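Local atomic coordinates of bacterioferritin (Mycobacterium tuberculosis, PDB entry 3UOI), a protein that probably stores iron inside a hollow, haem-containing 24-subunit shell, oxidising Fe(2+) with dioxygen at a ferroxidase centre and depositing the Fe(3+) as mineral. Residues Leu13-Leu17 with Ile60-Ile64. Coordinates in Å, arbitrary orientation, origin at the centre of the assembly. Residues are numbered along the deposited sequence.
Sequences LNEQL and ITDRI
This is a buried antiparallel helix-helix contact in the four-helix bundle of the ferritin fold, joining helix 7-36 to helix 40-66. Both five-residue segments are regular alpha helix, with Leu-17 N to Leu-13 O at 2.8 Å and Ile-64 N to Ile-60 O at 3.0 Å; their axes approach to 10.0 Å at -157°. No hydrogen bond crosses; branched aliphatic side chains fill the space between the helices, and apolar packing holds them together. The register sets Leu-17 against Ile-60, CA atoms 6.4 Å apart. Leu-13 and Leu-17, one turn apart, point toward Ile-60 and Ile-64, likewise spaced. Leu-13 (m, t) brings CB to 4.0 Å from Ile-64 CG1 and CD1 to 4.1 Å from Arg-63 CG; Leu-17 (t, p) sets CB 4.1 Å from Ile-60 CG2. Gln-16 suits the edge of this seam: its methylene CG lies 4.0 Å from Ile-60 CD1, while its amide hydrogen-bonds to Arg-102 and Glu-20, a predicted ligand of the ferroxidase iron. Arg-63, aliphatic near its backbone, reaches with its guanidinium group to a salt bridge with Glu-130 of a neighbouring subunit. Asn-14, hydrogen-bonded to Asn-72 and Leu-70 in the loop after helix 40-66, still rests its OD1 3.6 Å from Ile-64 CD1.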
ATOM      1  N   LEU A  13     -45.025  33.417   0.714  1.00 18.47           N
ATOM      2  CA  LEU A  13     -43.665  33.049   0.859  1.00 19.55           C
ATOM      3  C   LEU A  13     -43.047  33.788   2.002  1.00 19.71           C
ATOM      4  O   LEU A  13     -42.439  33.194   2.826  1.00 22.05           O
ATOM      5  CB  LEU A  13     -42.909  33.279  -0.459  1.00 18.99           C
ATOM      6  CG  LEU A  13     -43.120  32.246  -1.581  1.00 15.80           C
ATOM      7  CD1 LEU A  13     -42.432  32.533  -2.890  1.00 11.03           C
ATOM      8  CD2 LEU A  13     -42.785  30.886  -1.116  1.00 14.96           C
ATOM      9  N   ASN A  14     -43.265  35.081   2.065  1.00 18.64           N
ATOM     10  CA  ASN A  14     -42.730  35.901   3.135  1.00 19.74           C
ATOM     11  C   ASN A  14     -43.305  35.543   4.491  1.00 20.87           C
ATOM     12  O   ASN A  14     -42.669  35.654   5.467  1.00 17.71           O
ATOM     13  CB  ASN A  14     -42.812  37.383   2.860  1.00 18.99           C
ATOM     14  CG  ASN A  14     -41.598  37.903   2.231  1.00 25.08           C
ATOM     15  OD1 ASN A  14     -40.539  37.818   2.781  1.00 28.71           O
ATOM     16  ND2 ASN A  14     -41.740  38.469   1.080  1.00 23.92           N
ATOM     17  N   GLU A  15     -44.549  35.133   4.468  1.00 18.88           N
ATOM     18  CA  GLU A  15     -45.213  34.699   5.649  1.00 22.74           C
ATOM     19  C   GLU A  15     -44.534  33.459   6.190  1.00 19.88           C
ATOM     20  O   GLU A  15     -44.342  33.331   7.338  1.00 20.18           O
ATOM     21  CB  GLU A  15     -46.655  34.354   5.332  1.00 22.99           C
ATOM     22  CG  GLU A  15     -47.629  35.412   5.624  1.00 32.81           C
ATOM     23  CD  GLU A  15     -49.025  34.942   5.415  1.00 41.88           C
ATOM     24  OE1 GLU A  15     -49.655  35.431   4.493  1.00 47.62           O
ATOM     25  OE2 GLU A  15     -49.472  34.078   6.175  1.00 47.01           O
ATOM     26  N   GLN A  16     -44.241  32.532   5.293  1.00 23.10           N
ATOM     27  CA  GLN A  16     -43.615  31.272   5.625  1.00 22.14           C
ATOM     28  C   GLN A  16     -42.204  31.505   6.062  1.00 22.51           C
ATOM     29  O   GLN A  16     -41.732  30.864   6.950  1.00 23.65           O
ATOM     30  CB  GLN A  16     -43.776  30.234   4.543  1.00 19.76           C
ATOM     31  CG  GLN A  16     -43.235  28.885   4.861  1.00 17.49           C
ATOM     32  CD  GLN A  16     -43.888  28.197   6.040  1.00 19.61           C
ATOM     33  OE1 GLN A  16     -45.015  28.442   6.387  1.00 19.15           O
ATOM     34  NE2 GLN A  16     -43.136  27.358   6.670  1.00 22.94           N
ATOM     35  N   LEU A  17     -41.552  32.446   5.417  1.00 22.78           N
ATOM     36  CA  LEU A  17     -40.206  32.788   5.763  1.00 21.20           C
ATOM     37  C   LEU A  17     -40.172  33.295   7.194  1.00 21.57           C
ATOM     38  O   LEU A  17     -39.365  32.885   7.947  1.00 22.21           O
ATOM     39  CB  LEU A  17     -39.670  33.855   4.822  1.00 20.00           C
ATOM     40  CG  LEU A  17     -38.360  34.511   5.244  1.00 20.00           C
ATOM     41  CD1 LEU A  17     -37.296  33.476   5.545  1.00 20.00           C
ATOM     42  CD2 LEU A  17     -37.854  35.452   4.244  1.00 20.00           C
ATOM     43  N   ILE A  60     -36.389  29.423   0.819  1.00 20.60           N
ATOM     44  CA  ILE A  60     -37.465  30.365   0.507  1.00 21.17           C
ATOM     45  C   ILE A  60     -36.891  31.688   0.040  1.00 22.42           C
ATOM     46  O   ILE A  60     -37.378  32.295  -0.880  1.00 20.37           O
ATOM     47  CB  ILE A  60     -38.427  30.570   1.682  1.00 19.75           C
ATOM     48  CG1 ILE A  60     -39.186  29.310   1.932  1.00 21.73           C
ATOM     49  CG2 ILE A  60     -39.416  31.585   1.407  1.00 24.03           C
ATOM     50  CD1 ILE A  60     -39.557  29.084   3.340  1.00 19.16           C
ATOM     51  N   THR A  61     -35.814  32.077   0.683  1.00 21.01           N
ATOM     52  CA  THR A  61     -35.156  33.308   0.365  1.00 21.00           C
ATOM     53  C   THR A  61     -34.736  33.375  -1.091  1.00 20.52           C
ATOM     54  O   THR A  61     -34.953  34.358  -1.694  1.00 22.48           O
ATOM     55  CB  THR A  61     -33.945  33.509   1.254  1.00 19.00           C
ATOM     56  OG1 THR A  61     -34.361  33.423   2.597  1.00 20.80           O
ATOM     57  CG2 THR A  61     -33.336  34.851   1.003  1.00 17.28           C
ATOM     58  N   ASP A  62     -34.178  32.295  -1.622  1.00 22.14           N
ATOM     59  CA  ASP A  62     -33.757  32.172  -3.005  1.00 20.71           C
ATOM     60  C   ASP A  62     -35.002  32.269  -3.895  1.00 21.16           C
ATOM     61  O   ASP A  62     -34.949  32.847  -4.918  1.00 18.76           O
ATOM     62  CB  ASP A  62     -33.131  30.798  -3.322  1.00 23.22           C
ATOM     63  CG  ASP A  62     -31.804  30.529  -2.656  1.00 24.12           C
ATOM     64  OD1 ASP A  62     -31.094  31.439  -2.394  1.00 31.53           O
ATOM     65  OD2 ASP A  62     -31.478  29.386  -2.449  1.00 28.13           O
ATOM     66  N   ARG A  63     -36.098  31.636  -3.494  1.00 20.46           N
ATOM     67  CA  ARG A  63     -37.302  31.650  -4.315  1.00 19.63           C
ATOM     68  C   ARG A  63     -37.848  33.078  -4.470  1.00 19.59           C
ATOM     69  O   ARG A  63     -38.162  33.493  -5.533  1.00 21.62           O
ATOM     70  CB  ARG A  63     -38.354  30.679  -3.755  1.00 20.30           C
ATOM     71  CG  ARG A  63     -39.478  30.287  -4.646  1.00 15.02           C
ATOM     72  CD  ARG A  63     -39.095  29.739  -6.026  1.00 18.78           C
ATOM     73  NE  ARG A  63     -40.172  29.941  -6.990  1.00 22.40           N
ATOM     74  CZ  ARG A  63     -40.092  29.916  -8.299  1.00 19.91           C
ATOM     75  NH1 ARG A  63     -38.989  29.655  -8.892  1.00 23.25           N
ATOM     76  NH2 ARG A  63     -41.174  30.142  -9.002  1.00 19.93           N
ATOM     77  N   ILE A  64     -37.883  33.803  -3.379  1.00 20.20           N
ATOM     78  CA  ILE A  64     -38.381  35.139  -3.318  1.00 21.52           C
ATOM     79  C   ILE A  64     -37.531  36.032  -4.177  1.00 22.72           C
ATOM     80  O   ILE A  64     -38.037  36.834  -4.898  1.00 20.95           O
ATOM     81  CB  ILE A  64     -38.389  35.653  -1.859  1.00 21.39           C
ATOM     82  CG1 ILE A  64     -39.291  34.805  -0.947  1.00 15.83           C
ATOM     83  CG2 ILE A  64     -38.698  37.083  -1.799  1.00 23.01           C
ATOM     84  CD1 ILE A  64     -39.511  35.368   0.292  1.00 12.41           C
TER